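Local coordinates for protein DJ-1 homolog D (Arabidopsis thaliana, PDB 4OGG) that belongs to the DJ-1/PfpI family and carries two tandem copies of the family's alpha/beta domain, with a chemically modified cysteine in each, at residues Phe200-Tyr205 with Tyr209-Pro214; Ala70-Val75 with Ala98-Leu103; Asp159-Asp164 with Ile168-Tyr173; Arg3-Leu8 with Lys185-Lys190. All coordinates share one frame; numbering follows the deposited sequence.

Contact 1 of 4, residues Phe200-Tyr205 with Tyr209-Pro214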
# COMPACT_ATOMS: atom_id res chain seq x y z
N PHE C 200 -25.33 16.72 -2.46
CA PHE C 200 -24.06 16.29 -3.03
C PHE C 200 -24.23 14.97 -3.76
O PHE C 200 -24.71 14.00 -3.17
CB PHE C 200 -23.00 16.10 -1.94
CG PHE C 200 -22.19 17.33 -1.65
CD1 PHE C 200 -22.80 18.50 -1.21
CD2 PHE C 200 -20.81 17.31 -1.80
CE1 PHE C 200 -22.04 19.63 -0.92
CE2 PHE C 200 -20.04 18.43 -1.52
CZ PHE C 200 -20.66 19.60 -1.08
N LEU C 201 -23.85 14.92 -5.03
CA LEU C 201 -23.94 13.69 -5.81
C LEU C 201 -22.62 12.96 -5.63
O LEU C 201 -21.61 13.32 -6.23
CB LEU C 201 -24.18 14.01 -7.28
CG LEU C 201 -25.54 14.62 -7.60
CD1 LEU C 201 -25.59 15.09 -9.05
CD2 LEU C 201 -26.63 13.59 -7.33
N CYS C 202 -22.64 11.93 -4.79
CA CYS C 202 -21.44 11.15 -4.49
C CYS C 202 -21.40 9.79 -5.16
O CYS C 202 -22.37 9.35 -5.77
CB CYS C 202 -21.32 10.97 -2.97
SG CYS C 202 -21.31 12.52 -2.03
N GLY C 203 -20.25 9.13 -5.03
CA GLY C 203 -20.07 7.81 -5.61
C GLY C 203 -18.73 7.23 -5.20
O GLY C 203 -17.88 7.94 -4.66
N ASP C 204 -18.53 5.95 -5.46
CA ASP C 204 -17.27 5.32 -5.09
C ASP C 204 -16.08 5.96 -5.80
O ASP C 204 -16.13 6.25 -7.00
CB ASP C 204 -17.29 3.82 -5.40
CG ASP C 204 -18.24 3.06 -4.51
OD1 ASP C 204 -18.72 3.63 -3.51
OD2 ASP C 204 -18.51 1.87 -4.81
N TYR C 205 -15.03 6.19 -5.03
CA TYR C 205 -13.79 6.77 -5.52
C TYR C 205 -13.83 8.22 -5.97
O TYR C 205 -13.07 8.63 -6.84
CB TYR C 205 -13.21 5.86 -6.61
CG TYR C 205 -13.00 4.46 -6.10
CD1 TYR C 205 -12.05 4.19 -5.10
CD2 TYR C 205 -13.78 3.41 -6.56
CE1 TYR C 205 -11.90 2.91 -4.58
CE2 TYR C 205 -13.64 2.13 -6.04
CZ TYR C 205 -12.70 1.89 -5.05
OH TYR C 205 -12.56 0.62 -4.54
N TYR C 209 -10.50 15.04 -1.10
CA TYR C 209 -10.68 16.44 -0.72
C TYR C 209 -11.95 17.04 -1.32
O TYR C 209 -12.67 17.79 -0.66
CB TYR C 209 -9.54 17.32 -1.24
CG TYR C 209 -8.21 17.26 -0.54
CD1 TYR C 209 -8.09 16.93 0.81
CD2 TYR C 209 -7.06 17.66 -1.22
CE1 TYR C 209 -6.85 17.01 1.46
CE2 TYR C 209 -5.85 17.75 -0.59
CZ TYR C 209 -5.74 17.43 0.74
OH TYR C 209 -4.51 17.54 1.34
N GLU C 210 -12.20 16.72 -2.58
CA GLU C 210 -13.33 17.29 -3.31
C GLU C 210 -14.72 17.01 -2.77
O GLU C 210 -15.66 17.73 -3.09
CB GLU C 210 -13.20 16.90 -4.78
CG GLU C 210 -11.87 17.38 -5.32
CD GLU C 210 -11.57 16.92 -6.72
OE1 GLU C 210 -10.40 17.07 -7.14
OE2 GLU C 210 -12.49 16.42 -7.40
N VAL C 211 -14.85 15.97 -1.95
CA VAL C 211 -16.14 15.71 -1.34
C VAL C 211 -16.14 16.33 0.06
O VAL C 211 -17.03 17.11 0.40
CB VAL C 211 -16.46 14.20 -1.23
CG1 VAL C 211 -15.36 13.47 -0.48
CG2 VAL C 211 -17.80 14.00 -0.51
N LYS C 212 -15.11 16.03 0.84
CA LYS C 212 -15.04 16.51 2.22
C LYS C 212 -14.93 18.02 2.41
O LYS C 212 -15.63 18.59 3.24
CB LYS C 212 -13.89 15.84 2.96
CG LYS C 212 -14.07 15.81 4.48
CD LYS C 212 -15.12 14.78 4.89
CE LYS C 212 -15.15 14.56 6.40
NZ LYS C 212 -16.11 13.50 6.81
N VAL C 213 -14.04 18.66 1.66
CA VAL C 213 -13.86 20.10 1.83
C VAL C 213 -15.11 20.92 1.53
O VAL C 213 -15.56 21.70 2.38
CB VAL C 213 -12.67 20.62 0.99
CG1 VAL C 213 -12.52 22.13 1.17
CG2 VAL C 213 -11.39 19.92 1.45
N PRO C 214 -15.70 20.78 0.33
CA PRO C 214 -16.90 21.58 0.07
C PRO C 214 -18.04 21.19 1.01
O PRO C 214 -18.78 22.05 1.50
CB PRO C 214 -17.23 21.25 -1.39
CG PRO C 214 -15.88 20.92 -1.98
CD PRO C 214 -15.27 20.07 -0.89

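Contact 2 of 4, residues Ala70-Val75 with Ala98-Leu103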
# COMPACT_ATOMS: atom_id res chain seq x y z
N ALA C 70 4.09 29.45 3.73
CA ALA C 70 4.78 30.40 4.60
C ALA C 70 5.99 29.77 5.28
O ALA C 70 6.11 28.54 5.35
CB ALA C 70 3.82 30.96 5.63
N THR C 71 6.88 30.61 5.78
CA THR C 71 8.10 30.15 6.44
C THR C 71 8.04 30.36 7.95
O THR C 71 8.03 31.48 8.44
CB THR C 71 9.32 30.89 5.86
OG1 THR C 71 9.33 30.74 4.43
CG2 THR C 71 10.62 30.32 6.43
N PHE C 72 8.03 29.24 8.68
CA PHE C 72 7.96 29.24 10.14
C PHE C 72 8.92 30.22 10.81
O PHE C 72 8.52 31.01 11.67
CB PHE C 72 8.24 27.82 10.65
CG PHE C 72 8.03 27.66 12.13
CD1 PHE C 72 9.01 28.08 13.03
CD2 PHE C 72 6.85 27.12 12.62
CE1 PHE C 72 8.80 27.96 14.41
CE2 PHE C 72 6.64 27.00 13.99
CZ PHE C 72 7.61 27.42 14.89
N ASP C 73 10.19 30.16 10.42
CA ASP C 73 11.24 31.00 10.98
C ASP C 73 11.03 32.50 10.74
O ASP C 73 11.66 33.34 11.40
CB ASP C 73 12.59 30.55 10.42
CG ASP C 73 13.76 31.31 11.01
OD1 ASP C 73 13.88 32.53 10.76
OD2 ASP C 73 14.58 30.69 11.73
N GLU C 74 10.15 32.84 9.81
CA GLU C 74 9.89 34.24 9.47
C GLU C 74 8.51 34.73 9.92
O GLU C 74 8.07 35.80 9.52
CB GLU C 74 10.03 34.43 7.96
CG GLU C 74 11.46 34.33 7.46
CD GLU C 74 11.54 34.16 5.95
OE1 GLU C 74 10.73 34.78 5.23
OE2 GLU C 74 12.41 33.40 5.49
N VAL C 75 7.86 33.94 10.77
CA VAL C 75 6.53 34.28 11.27
C VAL C 75 6.49 35.48 12.21
O VAL C 75 7.28 35.58 13.15
CB VAL C 75 5.89 33.08 12.01
CG1 VAL C 75 4.61 33.51 12.70
CG2 VAL C 75 5.60 31.96 11.02
N ALA C 98 10.81 23.29 20.80
CA ALA C 98 10.88 24.54 21.55
C ALA C 98 10.21 25.74 20.88
O ALA C 98 9.38 26.42 21.49
CB ALA C 98 12.33 24.88 21.86
N SER C 99 10.57 26.00 19.63
CA SER C 99 10.02 27.13 18.88
C SER C 99 8.50 27.05 18.72
O SER C 99 7.82 28.07 18.64
CB SER C 99 10.67 27.21 17.51
OG SER C 99 10.48 26.01 16.77
N VAL C 100 7.97 25.82 18.67
CA VAL C 100 6.53 25.63 18.53
C VAL C 100 5.80 25.96 19.82
O VAL C 100 4.81 26.70 19.81
CB VAL C 100 6.21 24.19 18.10
CG1 VAL C 100 4.70 23.95 18.15
CG2 VAL C 100 6.72 23.95 16.68
N VAL C 101 6.26 25.42 20.95
CA VAL C 101 5.62 25.70 22.22
C VAL C 101 5.68 27.21 22.48
O VAL C 101 4.74 27.79 23.02
CB VAL C 101 6.29 24.95 23.39
CG1 VAL C 101 6.18 23.44 23.17
CG2 VAL C 101 7.74 25.35 23.52
N GLU C 102 6.79 27.82 22.10
CA GLU C 102 6.98 29.26 22.27
C GLU C 102 5.92 30.02 21.50
O GLU C 102 5.29 30.94 22.02
CB GLU C 102 8.36 29.68 21.76
CG GLU C 102 8.59 31.18 21.80
CD GLU C 102 9.53 31.64 20.71
OE1 GLU C 102 10.62 31.05 20.58
OE2 GLU C 102 9.18 32.59 19.99
N LEU C 103 5.72 29.62 20.24
CA LEU C 103 4.74 30.26 19.38
C LEU C 103 3.33 30.17 19.95
O LEU C 103 2.60 31.16 20.00
CB LEU C 103 4.79 29.63 17.98
CG LEU C 103 3.85 30.20 16.91
CD1 LEU C 103 4.38 29.84 15.53
CD2 LEU C 103 2.44 29.66 17.10

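Contact 3 of 4, residues Asp159-Asp164 with Ile168-Tyr173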
# COMPACT_ATOMS: atom_id res chain seq x y z
N ASP C 159 -18.28 14.42 16.97
CA ASP C 159 -18.45 15.80 16.53
C ASP C 159 -18.45 16.84 17.65
O ASP C 159 -18.68 18.03 17.39
CB ASP C 159 -19.73 15.92 15.71
CG ASP C 159 -20.99 15.74 16.54
OD1 ASP C 159 -20.87 15.48 17.76
OD2 ASP C 159 -22.09 15.87 15.97
N VAL C 160 -18.18 16.43 18.88
CA VAL C 160 -18.18 17.35 20.00
C VAL C 160 -17.15 18.48 19.91
O VAL C 160 -15.99 18.25 19.56
CB VAL C 160 -17.96 16.61 21.35
CG1 VAL C 160 -17.79 17.62 22.48
CG2 VAL C 160 -19.15 15.70 21.65
N CYS C 161 -17.60 19.69 20.21
CA CYS C 161 -16.75 20.88 20.23
C CYS C 161 -16.95 21.57 21.57
O CYS C 161 -18.06 21.56 22.12
CB CYS C 161 -17.12 21.86 19.11
SG CYS C 161 -16.70 21.31 17.45
N VAL C 162 -15.89 22.16 22.10
CA VAL C 162 -15.97 22.86 23.38
C VAL C 162 -15.32 24.22 23.24
O VAL C 162 -14.42 24.41 22.41
CB VAL C 162 -15.24 22.06 24.49
CG1 VAL C 162 -15.14 22.89 25.76
CG2 VAL C 162 -15.98 20.77 24.77
N VAL C 163 -15.79 25.18 24.03
CA VAL C 163 -15.24 26.53 23.97
C VAL C 163 -14.95 27.06 25.37
O VAL C 163 -15.71 26.82 26.31
CB VAL C 163 -16.20 27.51 23.27
CG1 VAL C 163 -15.55 28.87 23.13
CG2 VAL C 163 -16.58 26.97 21.90
N ASP C 164 -13.84 27.77 25.50
CA ASP C 164 -13.46 28.39 26.76
C ASP C 164 -12.83 29.70 26.33
O ASP C 164 -11.68 29.72 25.87
CB ASP C 164 -12.44 27.53 27.52
CG ASP C 164 -12.14 28.08 28.91
OD1 ASP C 164 -11.62 29.21 29.00
OD2 ASP C 164 -12.42 27.38 29.90
N ILE C 168 -11.03 27.24 21.22
CA ILE C 168 -12.00 26.34 20.62
C ILE C 168 -11.37 24.97 20.37
O ILE C 168 -10.33 24.87 19.72
CB ILE C 168 -12.50 26.92 19.28
CG1 ILE C 168 -13.06 28.33 19.52
CG2 ILE C 168 -13.55 26.01 18.65
CD1 ILE C 168 -13.32 29.13 18.26
N THR C 169 -11.98 23.92 20.90
CA THR C 169 -11.43 22.58 20.72
C THR C 169 -12.43 21.57 20.17
O THR C 169 -13.63 21.64 20.46
CB THR C 169 -10.86 22.03 22.04
OG1 THR C 169 -11.85 22.13 23.07
CG2 THR C 169 -9.62 22.83 22.44
N ALA C 170 -11.93 20.62 19.38
CA ALA C 170 -12.76 19.57 18.79
C ALA C 170 -12.04 18.23 18.96
O ALA C 170 -10.83 18.20 19.22
CB ALA C 170 -13.01 19.86 17.31
N ALA C 171 -12.78 17.14 18.82
CA ALA C 171 -12.23 15.80 19.01
C ALA C 171 -11.76 15.11 17.73
O ALA C 171 -10.75 14.40 17.75
CB ALA C 171 -13.26 14.93 19.71
N THR C 172 -12.49 15.29 16.64
CA THR C 172 -12.15 14.66 15.36
C THR C 172 -12.61 15.54 14.20
O THR C 172 -13.33 16.52 14.42
CB THR C 172 -12.86 13.29 15.18
OG1 THR C 172 -14.26 13.51 14.98
CG2 THR C 172 -12.66 12.42 16.41
N TYR C 173 -12.22 15.19 12.98
CA TYR C 173 -12.63 15.97 11.82
C TYR C 173 -14.14 15.96 11.61
O TYR C 173 -14.66 16.74 10.82
CB TYR C 173 -11.88 15.52 10.55
CG TYR C 173 -11.87 14.03 10.27
CD1 TYR C 173 -13.04 13.34 9.95
CD2 TYR C 173 -10.67 13.32 10.30
CE1 TYR C 173 -13.00 11.97 9.65
CE2 TYR C 173 -10.62 11.95 10.01
CZ TYR C 173 -11.79 11.29 9.69
OH TYR C 173 -11.74 9.93 9.42
O HOH W 1 -15.20 16.91 17.27

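Contact 4 of 4, residues Arg3-Leu8 with Lys185-Lys190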
# COMPACT_ATOMS: atom_id res chain seq x y z
N ARG C 3 -8.91 39.50 7.70
CA ARG C 3 -8.44 38.61 8.76
C ARG C 3 -7.34 37.70 8.22
O ARG C 3 -7.35 37.33 7.05
CB ARG C 3 -9.60 37.75 9.30
CG ARG C 3 -10.65 38.52 10.10
CD ARG C 3 -10.08 39.04 11.42
NE ARG C 3 -11.09 39.74 12.22
CZ ARG C 3 -11.52 40.98 11.98
NH1 ARG C 3 -11.04 41.66 10.95
NH2 ARG C 3 -12.44 41.52 12.76
N THR C 4 -6.39 37.35 9.08
CA THR C 4 -5.29 36.48 8.69
C THR C 4 -5.09 35.42 9.76
O THR C 4 -4.92 35.74 10.94
CB THR C 4 -4.00 37.29 8.49
OG1 THR C 4 -4.23 38.32 7.53
CG2 THR C 4 -2.87 36.40 7.99
N VAL C 5 -5.11 34.16 9.35
CA VAL C 5 -4.95 33.04 10.27
C VAL C 5 -3.71 32.21 9.96
O VAL C 5 -3.33 32.07 8.79
CB VAL C 5 -6.20 32.13 10.21
CG1 VAL C 5 -5.95 30.83 10.95
CG2 VAL C 5 -7.40 32.85 10.80
N LEU C 6 -3.10 31.67 11.00
CA LEU C 6 -1.91 30.84 10.85
C LEU C 6 -2.27 29.40 11.20
O LEU C 6 -2.97 29.15 12.19
CB LEU C 6 -0.80 31.33 11.79
CG LEU C 6 0.54 30.60 11.74
CD1 LEU C 6 1.19 30.84 10.38
CD2 LEU C 6 1.45 31.10 12.85
N ILE C 7 -1.81 28.45 10.39
CA ILE C 7 -2.07 27.04 10.67
C ILE C 7 -0.72 26.40 10.99
O ILE C 7 0.24 26.48 10.22
CB ILE C 7 -2.71 26.30 9.46
CG1 ILE C 7 -4.09 26.90 9.15
CG2 ILE C 7 -2.86 24.81 9.78
CD1 ILE C 7 -4.84 26.19 8.03
N LEU C 8 -0.65 25.77 12.17
CA LEU C 8 0.56 25.11 12.64
C LEU C 8 0.61 23.70 12.08
O LEU C 8 -0.03 22.79 12.60
CB LEU C 8 0.57 25.09 14.16
CG LEU C 8 1.70 24.36 14.89
CD1 LEU C 8 3.05 24.92 14.45
CD2 LEU C 8 1.51 24.52 16.38
N LYS C 185 -16.60 32.83 14.17
CA LYS C 185 -17.31 33.74 15.07
C LYS C 185 -16.33 34.38 16.04
O LYS C 185 -16.44 35.57 16.37
CB LYS C 185 -18.38 32.97 15.85
CG LYS C 185 -19.58 32.59 14.99
CD LYS C 185 -20.61 31.83 15.79
CE LYS C 185 -21.82 31.50 14.94
NZ LYS C 185 -22.82 30.69 15.70
N ALA C 186 -15.35 33.60 16.49
CA ALA C 186 -14.33 34.09 17.41
C ALA C 186 -13.52 35.19 16.75
O ALA C 186 -13.05 36.11 17.43
CB ALA C 186 -13.42 32.94 17.82
N LEU C 187 -13.35 35.10 15.44
CA LEU C 187 -12.60 36.10 14.68
C LEU C 187 -13.45 37.33 14.38
O LEU C 187 -13.00 38.25 13.69
CB LEU C 187 -12.11 35.49 13.36
CG LEU C 187 -11.06 34.38 13.49
CD1 LEU C 187 -10.86 33.71 12.14
CD2 LEU C 187 -9.76 34.96 14.00
N GLY C 188 -14.67 37.35 14.91
CA GLY C 188 -15.56 38.48 14.69
C GLY C 188 -16.44 38.33 13.47
O GLY C 188 -17.06 39.29 13.02
N GLY C 189 -16.51 37.11 12.94
CA GLY C 189 -17.32 36.87 11.76
C GLY C 189 -18.80 36.66 12.01
O GLY C 189 -19.20 36.02 12.98
N LYS C 190 -19.61 37.23 11.13
CA LYS C 190 -21.06 37.10 11.20
C LYS C 190 -21.49 36.42 9.90
O LYS C 190 -21.14 36.88 8.81
CB LYS C 190 -21.71 38.48 11.31
CG LYS C 190 -23.23 38.45 11.26
CD LYS C 190 -23.81 37.72 12.47
CE LYS C 190 -25.33 37.65 12.40
NZ LYS C 190 -25.80 36.85 11.24

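Contact 1 of 4, residues Phe200-Tyr205 with Tyr209-Pro214
Phe200, the penultimate residue of strand 197-201, lies against Val211 and Pro214 of helix 208-221 at the start of a beta-alpha-beta crossover: the chain leaves this strand, runs through the helix and returns as the neighbouring parallel strand 224-228 of the second DJ-1/PfpI domain. No hydrogen bond crosses between the segments, and the buried interface is held by apolar packing. The far end of the Phe200 ring does most of the touching. Its chi1 of -91°, well off the staggered value, carries CZ to 3.8 Å from CB of Pro214, which lies at the ring edge and in its plane, the two side chains crossing at about a right angle. CZ also comes within 3.7 Å of the carbonyl carbon C of Pro214. CE2 meets the helix backbone one turn earlier, 3.8 Å from Val211 O, and approaches that oxygen obliquely. Pro214 has no amide hydrogen to offer the preceding turn, and the helix is kinked there; just before it, Val213 N still makes a regular bond of 2.8 Å to Tyr209 O. The packing continues outside the two segments, where Phe215 meets the Phe200 ring edge-to-face and His369 of helix 369-380 touches Pro214. Where the chain leaves the strand, Cys202 extends the contact toward the first half of the helix segment. One branch of Val211, CG2, stands opposite the backbone N and beside the carbonyl carbon (chi1 of CG1 55°), and it is this methyl that meets Cys202 SG at 4.1 Å.

Contact 2 of 4, residues Ala70-Val75 with Ala98-Leu103
With chi1 at -173°, the ring of Phe72 extends away from its own backbone N and into helix 98-110, where Leu103, likewise extended (chi1 -178°), sends CD1 out to meet it. Ser99 differs: its chi1 of 58° sets OG between backbone N and carbonyl carbon, and from there the hydroxyl oxygen lies 3.5 Å from Phe72 CE1. Three residues of the first helical turns meet the ring. Ser99 takes the CE1 side with both CB and OG; Val100 CG2 touches the outer end, 4.0 Å from Phe72 CZ; and Leu103 CD1 sits 3.9 Å from Phe72 CE2. All three approach the ring obliquely, while the carbonyl carbon of Ser99 lies at the ring edge, in its plane. The Ser99 and Leu103 backbones are joined by the helical bond from Leu103 N to Ser99 O (3.1 Å), which keeps these two contact points one turn apart. On the other segment, Phe72 begins a short 3-10 turn in which Val75 N bonds back to Phe72 O at 3.1 Å. Val35 and Pro37 also touch the aromatic side chain, and Val75 packs on Val35 and Leu6. Apolar contact of this sort belongs to the layered alpha/beta fold of the DJ-1/PfpI domain: a connecting loop and the start of a helix close together over the strands 30-35 and 3-8 of the central sheet.

Contact 3 of 4, residues Asp159-Asp164 with Ile168-Tyr173
Val162 and Thr169 form the hydrogen-bonded pair of an antiparallel beta hairpin. Thr169 N donates to Val162 O over 2.9 Å along an almost straight path (176° at the hydrogen), and Val162 N answers with a bond to Thr169 O of 2.8 Å, lying in the carbonyl plane. Toward the Asp159 end the pairing weakens: Ala171 N reaches Val160 O only by a weak bond of 3.5 Å. A water bridges this wider place, 2.8 Å from Val160 O and 2.9 Å from Ala171 N, and so links the two backbones where direct pairing fades. The hairpin closes one side of the six-stranded sheet of the first DJ-1/PfpI domain, strand 161-164 being outermost within the chain and strand 167-170 bonding on to strand 114-116. Thr169 and Val162 share a face. The Thr169 side chain, with OG1 set between backbone N and carbonyl carbon (chi1 53°), brings that oxygen 3.7 Å from Val162 CB, while its hydrogen-bond partner is the backbone N of Thr136. The other face carries Cys161, Val163, Ile168 and Ala170 and is covered by helix 176-186: Leu182 touches both Val163 and Ile168, and Phe179 touches Ala170. Here the cross-strand packing is modest, with Val163 CG1 4.4 Å from Ile168 CG1 and, in the other non-hydrogen-bonded pair, beyond Val162-Thr169, Cys161 SG 4.0 Å from Ala170 CB.

Contact 4 of 4, residues Arg3-Leu8 with Lys185-Lys190
The Schellman motif that ends helix 176-186 presents the carbonyl of Leu187 to Arg3 of segment 3-8, whose strand runs in the central sheet of the first DJ-1/PfpI domain. Gly188 takes the positive phi (91°) of the motif, and its N bonds back to Lys185 O at 2.9 Å. The Arg3 chain bends at chi2 (-68°), which brings NE to Leu187 O, 2.8 Å away. The hydrogen bond is somewhat bent, 146° at the hydrogen; NE lies in the plane of the carbonyl, whereas the oxygen sits at the guanidinium edge, near its plane but tilted from it. A positive group next to a helix C-terminus is probably favoured electrostatically, since the last carbonyls carry the negative end of the helix dipole. Next to this polar link is an apolar contact. Leu187 points toward the strand and packs on Val5, and both also touch Ile30 of strand 30-35, while Phe386 near the chain's end touches Arg3 and Leu187. Val5 and Leu187 meet through single methyls, CG2 of Val5 lying 3.8 Å from CD1 of Leu187.

Contacts 2 and 3 lie in the first DJ-1/PfpI domain and contact 1 in the second; contact 4 joins strand 3-8 of the first to the turn leading into strand 189-192, which pairs with strand 383-386. Contact 4 touches two of the others: Leu8 CD2 packs 3.7 Å from Val100 CG1 of contact 2, and Ala186 CB 3.8 Å from Ile168 CD1 of contact 3. Contacts 2 and 3 stay about 14 Å apart at their nearest atoms. Contact 1 comes closest to contact 3, at about 4 Å between nearest atoms, and beside that approach Lys212 forms a salt bridge with Glu174. Ile117 and Ile310, each just before a domain's modified cysteine, touch Ala170 and Glu210 respectively.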